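Local coordinates for protein transcriptional regulator PA3341 (Pseudomonas aeruginosa, PDB 2FBH) that probably binds DNA as a MarR-family transcriptional regulator, built around a winged helix-turn-helix fold and carrying bound zinc in the crystal, at residues L43-Q55 and I96-E110. Residues are numbered along the deposited sequence; the frame is centred on the assembly and turned at random. Where two conformers were deposited one is given.
Sequences LLHLARHRDSPTQ and IVLTPKADVLIADIE. With ZN (zinc ion), chain D; SO4 (sulfate ion), chain E.
R48 and E110, in one of its two conformers, form a side-on, two-pronged salt bridge: NE of R48 reaches E110 OE1 at 3.0 Å, almost in the guanidinium plane, while NH2 of R48 donates to the syn lone pair of E110 OE2 at 2.8 Å. The arginine runs extended from CG to NE, whereas the glutamate bends at chi2 (-75°), bringing its carboxylate back to the guanidinium edge. A sulfate takes the remaining edge through R48 NH1 and NH2, and Y10 of the second subunit adds a cation-pi contact. At the other end, I96 N donates to P53 O (2.8 Å), tying the loop after helix 39-48 to strand 95-98; I96 CD1 lies against CG of Q55, whose OE1 accepts from R84. Between these polar ends the helix packs its leucines: L46 rests on I96 and L98, and L43 CD1 meets L105 CD2 and I109 CD1. A47 CB also meets I106 CG2, doubtfully close. Helical segments 43-48 and 102-110 cross nearly perpendicularly (-98°), axes 10.0 Å apart. This apolar layer, pinned by a salt bridge and one backbone hydrogen bond, joins the winged helix-turn-helix to helix 102-120, and the guanidinium, shared by carboxylate and sulfate, is probably rotationally fixed.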
# COMPACT_ATOMS: atom_id res chain seq x y z
N LEU A 43 8.08 14.21 0.26
CA LEU A 43 8.10 15.48 -0.44
C LEU A 43 6.73 15.82 -0.97
O LEU A 43 6.24 16.93 -0.82
CB LEU A 43 9.04 15.40 -1.63
CG LEU A 43 10.52 15.42 -1.24
CD1 LEU A 43 11.36 15.52 -2.52
CD2 LEU A 43 10.89 16.67 -0.27
N LEU A 44 6.07 14.82 -1.56
CA LEU A 44 4.78 15.12 -2.19
C LEU A 44 3.82 15.54 -1.09
O LEU A 44 3.12 16.54 -1.25
CB LEU A 44 4.26 13.89 -2.89
CG LEU A 44 3.73 14.10 -4.27
CD1 LEU A 44 2.81 12.94 -4.56
CD2 LEU A 44 3.10 15.49 -4.47
N HIS A 45 3.81 14.83 0.04
CA HIS A 45 2.90 15.16 1.11
C HIS A 45 3.22 16.50 1.79
O HIS A 45 2.32 17.26 2.17
CB HIS A 45 2.85 14.02 2.09
CG HIS A 45 2.06 12.84 1.57
ND1 HIS A 45 0.95 12.33 2.21
CD2 HIS A 45 2.20 12.10 0.43
CE1 HIS A 45 0.47 11.30 1.53
NE2 HIS A 45 1.21 11.13 0.45
N LEU A 46 4.51 16.83 1.89
CA LEU A 46 4.89 18.15 2.37
C LEU A 46 4.40 19.23 1.44
O LEU A 46 4.00 20.32 1.88
CB LEU A 46 6.43 18.24 2.51
CG LEU A 46 6.92 17.52 3.74
CD1 LEU A 46 8.50 17.49 3.66
CD2 LEU A 46 6.50 18.21 5.02
N ALA A 47 4.47 18.98 0.15
CA ALA A 47 4.10 19.97 -0.84
C ALA A 47 2.60 20.25 -0.75
O ALA A 47 2.13 21.35 -1.12
CB ALA A 47 4.38 19.44 -2.21
N ARG A 48 1.87 19.23 -0.33
CA ARG A 48 0.40 19.28 -0.41
C ARG A 48 -0.33 19.78 0.80
O ARG A 48 -1.51 20.14 0.72
CB ARG A 48 -0.15 17.91 -0.73
CG ARG A 48 0.11 17.59 -2.18
CD ARG A 48 -0.37 16.18 -2.52
NE ARG A 48 -0.12 15.96 -3.95
CZ ARG A 48 -0.35 14.81 -4.58
NH1 ARG A 48 -0.87 13.79 -3.90
NH2 ARG A 48 -0.12 14.71 -5.90
N HIS A 49 0.34 19.79 1.94
CA HIS A 49 -0.32 20.41 3.07
C HIS A 49 0.16 21.82 3.33
O HIS A 49 1.31 22.15 3.00
CB HIS A 49 -0.31 19.42 4.21
CG HIS A 49 -0.99 18.15 3.83
ND1 HIS A 49 -2.37 18.00 3.85
CD2 HIS A 49 -0.51 17.02 3.27
CE1 HIS A 49 -2.69 16.80 3.41
NE2 HIS A 49 -1.58 16.19 3.05
N ARG A 50 -0.71 22.73 3.79
CA ARG A 50 -0.17 24.09 4.02
C ARG A 50 0.57 24.22 5.35
O ARG A 50 1.55 24.97 5.46
CB ARG A 50 -1.16 25.24 3.84
CG ARG A 50 -0.41 26.51 3.43
CD ARG A 50 -1.03 27.78 4.03
NE ARG A 50 -0.70 27.97 5.44
CZ ARG A 50 -1.39 27.45 6.46
NH1 ARG A 50 -2.48 26.71 6.24
NH2 ARG A 50 -0.99 27.67 7.69
N ASP A 51 0.07 23.51 6.36
CA ASP A 51 0.78 23.44 7.64
C ASP A 51 2.06 22.63 7.48
O ASP A 51 2.15 21.78 6.62
CB ASP A 51 -0.08 22.83 8.73
CG ASP A 51 -1.33 23.64 8.99
OD1 ASP A 51 -1.35 24.86 8.67
OD2 ASP A 51 -2.30 23.03 9.48
N SER A 52 3.04 22.93 8.34
CA SER A 52 4.26 22.16 8.43
C SER A 52 3.99 21.08 9.46
O SER A 52 3.68 21.42 10.60
CB SER A 52 5.39 23.07 8.89
OG SER A 52 5.61 24.05 7.90
N PRO A 53 4.07 19.78 9.07
CA PRO A 53 3.69 18.72 10.00
C PRO A 53 4.76 18.42 11.02
O PRO A 53 5.96 18.70 10.82
CB PRO A 53 3.52 17.50 9.07
CG PRO A 53 4.59 17.74 8.00
CD PRO A 53 4.48 19.25 7.76
N THR A 54 4.37 17.80 12.12
CA THR A 54 5.37 17.21 12.99
C THR A 54 5.76 15.89 12.32
O THR A 54 5.10 15.47 11.39
CB THR A 54 4.79 16.88 14.35
OG1 THR A 54 3.76 15.88 14.21
CG2 THR A 54 4.21 18.15 14.97
N GLN A 55 6.77 15.21 12.86
CA GLN A 55 7.19 13.88 12.35
C GLN A 55 6.06 12.87 12.47
O GLN A 55 5.83 12.07 11.57
CB GLN A 55 8.48 13.39 13.05
CG GLN A 55 9.66 14.25 12.62
CD GLN A 55 11.08 13.57 12.68
OE1 GLN A 55 12.10 14.28 12.51
NE2 GLN A 55 11.14 12.24 12.89
N ILE A 96 8.47 19.76 10.06
CA ILE A 96 9.26 19.47 8.87
C ILE A 96 8.86 20.49 7.84
O ILE A 96 7.70 20.66 7.55
CB ILE A 96 9.10 18.02 8.42
CG1 ILE A 96 9.56 17.11 9.57
CG2 ILE A 96 10.00 17.79 7.20
CD1 ILE A 96 8.55 16.24 10.03
N VAL A 97 9.82 21.22 7.32
CA VAL A 97 9.54 22.28 6.40
C VAL A 97 10.36 22.03 5.12
O VAL A 97 11.54 21.63 5.19
CB VAL A 97 9.95 23.66 7.02
CG1 VAL A 97 9.62 24.78 6.05
CG2 VAL A 97 9.25 23.87 8.38
N LEU A 98 9.78 22.32 3.97
CA LEU A 98 10.55 22.33 2.73
C LEU A 98 11.44 23.54 2.63
O LEU A 98 11.10 24.63 3.12
CB LEU A 98 9.60 22.39 1.51
CG LEU A 98 8.66 21.20 1.38
CD1 LEU A 98 7.50 21.51 0.38
CD2 LEU A 98 9.49 20.05 0.82
N THR A 99 12.52 23.37 1.89
CA THR A 99 13.40 24.47 1.55
C THR A 99 13.10 25.04 0.16
O THR A 99 12.54 24.34 -0.71
CB THR A 99 14.88 24.00 1.51
OG1 THR A 99 15.02 23.01 0.48
CG2 THR A 99 15.35 23.39 2.85
N PRO A 100 13.50 26.29 -0.09
CA PRO A 100 13.49 26.90 -1.42
C PRO A 100 14.16 25.99 -2.47
O PRO A 100 13.63 25.85 -3.56
CB PRO A 100 14.26 28.20 -1.19
CG PRO A 100 13.75 28.61 0.12
CD PRO A 100 13.93 27.29 0.92
N LYS A 101 15.27 25.34 -2.10
CA LYS A 101 15.91 24.37 -2.99
C LYS A 101 14.94 23.35 -3.47
O LYS A 101 15.09 22.87 -4.60
CB LYS A 101 17.07 23.61 -2.32
CG LYS A 101 17.77 22.66 -3.32
CD LYS A 101 19.01 21.92 -2.75
CE LYS A 101 19.37 20.74 -3.71
NZ LYS A 101 20.38 19.73 -3.21
N ALA A 102 14.02 22.95 -2.61
CA ALA A 102 13.14 21.84 -2.94
C ALA A 102 12.12 22.25 -4.01
O ALA A 102 11.47 21.37 -4.57
CB ALA A 102 12.41 21.36 -1.72
N ASP A 103 11.93 23.55 -4.26
CA ASP A 103 10.74 23.93 -5.08
C ASP A 103 10.84 23.49 -6.53
O ASP A 103 9.79 23.08 -7.07
CB ASP A 103 10.31 25.41 -4.96
CG ASP A 103 8.94 25.71 -5.69
OD1 ASP A 103 7.86 25.22 -5.21
OD2 ASP A 103 8.94 26.41 -6.75
N VAL A 104 12.00 23.56 -7.19
CA VAL A 104 11.97 23.07 -8.60
C VAL A 104 11.71 21.58 -8.60
O VAL A 104 11.09 21.05 -9.52
CB VAL A 104 13.21 23.42 -9.55
CG1 VAL A 104 13.32 24.92 -9.83
CG2 VAL A 104 14.50 22.86 -9.04
N LEU A 105 12.13 20.92 -7.51
CA LEU A 105 11.91 19.51 -7.40
C LEU A 105 10.42 19.18 -7.20
O LEU A 105 9.89 18.33 -7.93
CB LEU A 105 12.74 18.92 -6.24
CG LEU A 105 12.51 17.44 -6.04
CD1 LEU A 105 12.96 16.64 -7.34
CD2 LEU A 105 13.35 17.03 -4.81
N ILE A 106 9.79 19.77 -6.20
CA ILE A 106 8.35 19.54 -5.96
C ILE A 106 7.53 19.90 -7.18
O ILE A 106 6.55 19.18 -7.49
CB ILE A 106 7.82 20.41 -4.83
CG1 ILE A 106 8.53 20.07 -3.51
CG2 ILE A 106 6.28 20.26 -4.70
CD1 ILE A 106 8.35 18.75 -3.13
N ALA A 107 7.86 21.00 -7.85
CA ALA A 107 7.10 21.32 -9.08
C ALA A 107 7.11 20.14 -10.09
O ALA A 107 6.07 19.80 -10.72
CB ALA A 107 7.66 22.56 -9.70
N ASP A 108 8.30 19.55 -10.31
CA ASP A 108 8.42 18.43 -11.19
C ASP A 108 7.67 17.20 -10.69
O ASP A 108 7.04 16.55 -11.47
CB ASP A 108 9.90 18.08 -11.48
CG ASP A 108 10.60 19.18 -12.30
OD1 ASP A 108 9.89 20.06 -12.83
OD2 ASP A 108 11.85 19.18 -12.38
N ILE A 109 7.78 16.90 -9.42
CA ILE A 109 7.06 15.77 -8.83
C ILE A 109 5.53 15.94 -8.96
O ILE A 109 4.82 14.99 -9.36
CB ILE A 109 7.43 15.62 -7.33
CG1 ILE A 109 8.96 15.29 -7.26
CG2 ILE A 109 6.58 14.50 -6.64
CD1 ILE A 109 9.38 15.14 -5.77
N GLU A 110 5.03 17.14 -8.69
CA GLU A 110 3.59 17.34 -8.86
C GLU A 110 3.15 17.22 -10.32
O GLU A 110 2.09 16.66 -10.58
CB GLU A 110 3.11 18.65 -8.25
CG GLU A 110 3.09 18.58 -6.74
CD GLU A 110 1.92 17.78 -6.19
OE1 GLU A 110 1.35 18.21 -5.18
OE2 GLU A 110 1.55 16.74 -6.77
ZN ZN D . -0.34 14.67 2.96
S SO4 E . -2.32 11.35 -6.45
O1 SO4 E . -3.63 11.47 -7.02
O2 SO4 E . -1.72 10.03 -6.63
O3 SO4 E . -2.53 11.55 -5.03
O4 SO4 E . -1.45 12.42 -7.05
O HOH W 1 6.13 21.96 5.36
O HOH W 2 -1.34 14.37 1.13